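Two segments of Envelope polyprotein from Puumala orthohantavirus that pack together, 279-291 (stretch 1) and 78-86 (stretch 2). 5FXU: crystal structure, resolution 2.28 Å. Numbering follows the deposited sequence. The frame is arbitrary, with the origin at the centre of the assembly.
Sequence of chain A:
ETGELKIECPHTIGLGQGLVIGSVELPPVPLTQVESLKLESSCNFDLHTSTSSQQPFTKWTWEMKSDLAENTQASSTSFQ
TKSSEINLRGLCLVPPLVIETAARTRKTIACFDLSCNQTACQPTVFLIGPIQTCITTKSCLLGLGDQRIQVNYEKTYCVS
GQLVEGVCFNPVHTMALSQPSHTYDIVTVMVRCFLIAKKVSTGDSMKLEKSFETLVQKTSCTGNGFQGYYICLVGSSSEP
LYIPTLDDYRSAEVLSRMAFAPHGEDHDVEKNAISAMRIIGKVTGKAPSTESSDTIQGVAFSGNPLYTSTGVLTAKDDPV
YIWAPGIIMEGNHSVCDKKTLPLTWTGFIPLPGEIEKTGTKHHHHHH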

# COMPACT_ATOMS: atom_id res chain seq x y z
N ILE A 279 19.32 2.49 -12.97
CA ILE A 279 19.88 1.63 -11.93
C ILE A 279 21.39 1.79 -11.85
O ILE A 279 22.06 1.81 -12.87
CB ILE A 279 19.46 0.17 -12.16
CG1 ILE A 279 18.00 0.03 -11.74
CG2 ILE A 279 20.33 -0.79 -11.38
CD1 ILE A 279 17.31 -1.19 -12.28
N ILE A 280 21.90 1.92 -10.62
CA ILE A 280 23.29 2.25 -10.34
C ILE A 280 24.02 1.07 -9.73
O ILE A 280 25.14 0.79 -10.12
CB ILE A 280 23.43 3.46 -9.36
CG1 ILE A 280 22.57 4.66 -9.77
CG2 ILE A 280 24.88 3.91 -9.27
CD1 ILE A 280 22.92 5.29 -11.10
N GLY A 281 23.44 0.41 -8.74
CA GLY A 281 24.05 -0.78 -8.18
C GLY A 281 23.52 -1.22 -6.84
O GLY A 281 22.64 -0.56 -6.28
N LYS A 282 24.08 -2.31 -6.33
CA LYS A 282 23.66 -2.90 -5.04
C LYS A 282 24.16 -2.11 -3.83
O LYS A 282 25.32 -1.71 -3.77
CB LYS A 282 24.10 -4.36 -4.95
CG LYS A 282 23.38 -5.21 -5.98
CD LYS A 282 24.03 -6.56 -6.25
CE LYS A 282 23.75 -7.01 -7.69
NZ LYS A 282 23.77 -8.50 -7.82
N VAL A 283 23.27 -1.90 -2.86
CA VAL A 283 23.62 -1.25 -1.61
C VAL A 283 23.09 -2.02 -0.41
O VAL A 283 22.10 -2.74 -0.49
CB VAL A 283 23.14 0.22 -1.57
CG1 VAL A 283 23.91 1.06 -2.58
CG2 VAL A 283 21.64 0.33 -1.80
N THR A 284 23.76 -1.83 0.72
CA THR A 284 23.34 -2.43 1.96
C THR A 284 23.31 -1.37 3.03
O THR A 284 23.81 -0.26 2.83
CB THR A 284 24.30 -3.55 2.38
OG1 THR A 284 25.64 -3.02 2.49
CG2 THR A 284 24.28 -4.69 1.36
N GLY A 285 22.70 -1.70 4.16
CA GLY A 285 22.63 -0.74 5.25
C GLY A 285 22.12 -1.34 6.54
O GLY A 285 21.74 -2.50 6.57
N LYS A 286 22.10 -0.50 7.58
CA LYS A 286 21.70 -0.90 8.92
C LYS A 286 20.34 -0.36 9.30
O LYS A 286 20.15 0.86 9.36
CB LYS A 286 22.73 -0.42 9.92
CG LYS A 286 24.16 -0.82 9.57
CD LYS A 286 25.15 -0.07 10.45
CE LYS A 286 26.53 -0.67 10.30
NZ LYS A 286 27.54 0.20 10.94
N ALA A 287 19.40 -1.26 9.54
CA ALA A 287 18.06 -0.90 9.96
C ALA A 287 17.65 -1.77 11.14
O ALA A 287 17.60 -2.98 10.99
CB ALA A 287 17.09 -1.07 8.81
N PRO A 288 17.43 -1.18 12.32
CA PRO A 288 17.63 0.25 12.58
C PRO A 288 19.12 0.62 12.55
O PRO A 288 19.97 -0.26 12.48
CB PRO A 288 17.01 0.47 13.98
CG PRO A 288 16.99 -0.88 14.60
CD PRO A 288 16.83 -1.87 13.48
N SER A 289 19.42 1.92 12.54
CA SER A 289 20.80 2.40 12.42
C SER A 289 21.71 1.96 13.55
O SER A 289 22.94 1.92 13.38
CB SER A 289 20.83 3.93 12.33
OG SER A 289 20.39 4.51 13.54
N THR A 290 21.11 1.63 14.70
CA THR A 290 21.83 1.09 15.85
C THR A 290 22.33 -0.35 15.70
O THR A 290 23.07 -0.81 16.54
CB THR A 290 20.94 1.13 17.09
OG1 THR A 290 19.71 0.46 16.81
CG2 THR A 290 20.67 2.57 17.49
N GLU A 291 21.95 -1.07 14.64
CA GLU A 291 22.50 -2.41 14.37
C GLU A 291 24.00 -2.33 14.02
O GLU A 291 24.45 -1.40 13.37
CB GLU A 291 21.75 -3.10 13.22
CG GLU A 291 20.29 -3.39 13.50
CD GLU A 291 20.05 -4.63 14.36
OE1 GLU A 291 20.83 -5.59 14.25
OE2 GLU A 291 19.06 -4.64 15.12
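Stretch 2 (78-86) SFQTKSSEI

Two strands can pack in nearly the same direction without sharing a backbone ladder, and side chains of one can then hydrogen-bond to the main chain of the other. In this envelope polyprotein, strand 79-86 lies on strand 279-285 and the loop that follows it. Their N-to-C directions differ by 33° (signed crossing angle -33°), and their axes approach to 6.9 Å. The extended backbone of stretch 2 sends alternate side chains, Phe79, Thr81 and Ser83, toward stretch 1, while Gln80, Lys82 and Ser84 point away.

Phe79 adopts the m rotamer, with chi2 at -78°, which lays one ring face against Val283: CG1 of Val283 sits 3.9 Å from the centroid of the Phe79 ring, a CH-pi contact. Ile280 meets the edge, its CG2 3.4 Å from CE1 of Phe79. Gly281 leaves room for the ring, its CA 3.6 Å from CZ of Phe79; a CB here would clash with CZ, and the backbone angles alone already call for glycine.

Farther along, p rotamers serve polar contacts. At chi1 70°, Thr81 directs OG1 to donate to the carbonyl O of Thr284 at 2.8 Å, while its CG2 lies 3.8 Å from CB of Val283. Ser83, at 46°, likewise donates from OG to O of Lys286 at 2.6 Å, and the same OG accepts from a water that in turn accepts from N of Lys286.

Beyond the strand, a cis peptide precedes Pro288, which opens a type I turn closed by Glu291 N to Pro288 O at 3.0 Å. Glu85 starts sideways, but chi1 m and chi2 p bring its carboxylate to this turn: Ser289, itself p, donates from OG to OE1 of Glu85 at 2.6 Å and from N to OE2 of Glu85 at 2.9 Å.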

# COMPACT_ATOMS: atom_id res chain seq x y z
N SER A 78 31.27 1.96 -4.99
CA SER A 78 31.19 3.38 -5.25
C SER A 78 30.07 4.05 -4.44
O SER A 78 29.67 5.13 -4.78
CB SER A 78 30.96 3.60 -6.75
OG SER A 78 32.14 3.33 -7.49
N PHE A 79 29.57 3.44 -3.37
CA PHE A 79 28.44 3.99 -2.61
C PHE A 79 28.80 4.15 -1.17
O PHE A 79 29.52 3.35 -0.60
CB PHE A 79 27.23 3.07 -2.63
CG PHE A 79 26.82 2.63 -3.98
CD1 PHE A 79 26.11 3.49 -4.80
CD2 PHE A 79 27.12 1.35 -4.44
CE1 PHE A 79 25.71 3.09 -6.07
CE2 PHE A 79 26.73 0.93 -5.71
CZ PHE A 79 26.02 1.81 -6.53
N GLN A 80 28.27 5.19 -0.58
CA GLN A 80 28.22 5.32 0.83
C GLN A 80 26.74 5.36 1.17
O GLN A 80 26.00 6.18 0.61
CB GLN A 80 28.87 6.61 1.23
CG GLN A 80 29.16 6.72 2.71
CD GLN A 80 29.51 8.14 3.07
OE1 GLN A 80 28.74 9.07 2.76
NE2 GLN A 80 30.65 8.32 3.69
N THR A 81 26.30 4.45 2.03
CA THR A 81 24.96 4.51 2.58
C THR A 81 25.01 4.95 4.02
O THR A 81 26.03 4.86 4.66
CB THR A 81 24.23 3.19 2.50
OG1 THR A 81 24.82 2.27 3.42
CG2 THR A 81 24.27 2.62 1.10
N LYS A 82 23.91 5.47 4.52
CA LYS A 82 23.79 5.73 5.94
C LYS A 82 22.33 5.64 6.38
O LYS A 82 21.43 5.64 5.53
CB LYS A 82 24.38 7.09 6.29
CG LYS A 82 23.59 8.27 5.78
CD LYS A 82 24.22 9.58 6.24
CE LYS A 82 23.73 10.77 5.38
NZ LYS A 82 24.56 12.01 5.52
N SER A 83 22.12 5.57 7.69
CA SER A 83 20.79 5.51 8.23
C SER A 83 20.63 6.18 9.58
O SER A 83 21.59 6.34 10.29
CB SER A 83 20.29 4.06 8.28
OG SER A 83 21.24 3.17 8.81
N SER A 84 19.40 6.59 9.89
CA SER A 84 19.02 7.14 11.18
C SER A 84 17.53 6.94 11.45
O SER A 84 16.75 6.67 10.54
CB SER A 84 19.36 8.62 11.24
OG SER A 84 18.75 9.34 10.19
N GLU A 85 17.14 7.07 12.72
CA GLU A 85 15.74 6.94 13.12
C GLU A 85 15.08 8.30 13.18
O GLU A 85 15.61 9.22 13.78
CB GLU A 85 15.61 6.20 14.45
CG GLU A 85 15.65 4.68 14.26
CD GLU A 85 17.00 4.20 13.74
OE1 GLU A 85 17.98 4.31 14.50
OE2 GLU A 85 17.08 3.70 12.59
N ILE A 86 13.95 8.43 12.50
CA ILE A 86 13.18 9.67 12.44
C ILE A 86 11.72 9.34 12.59
O ILE A 86 11.35 8.17 12.49
CB ILE A 86 13.34 10.39 11.11
CG1 ILE A 86 12.88 9.49 9.96
CG2 ILE A 86 14.79 10.78 10.93
CD1 ILE A 86 12.77 10.23 8.65
O HOH W 1 22.99 2.15 7.24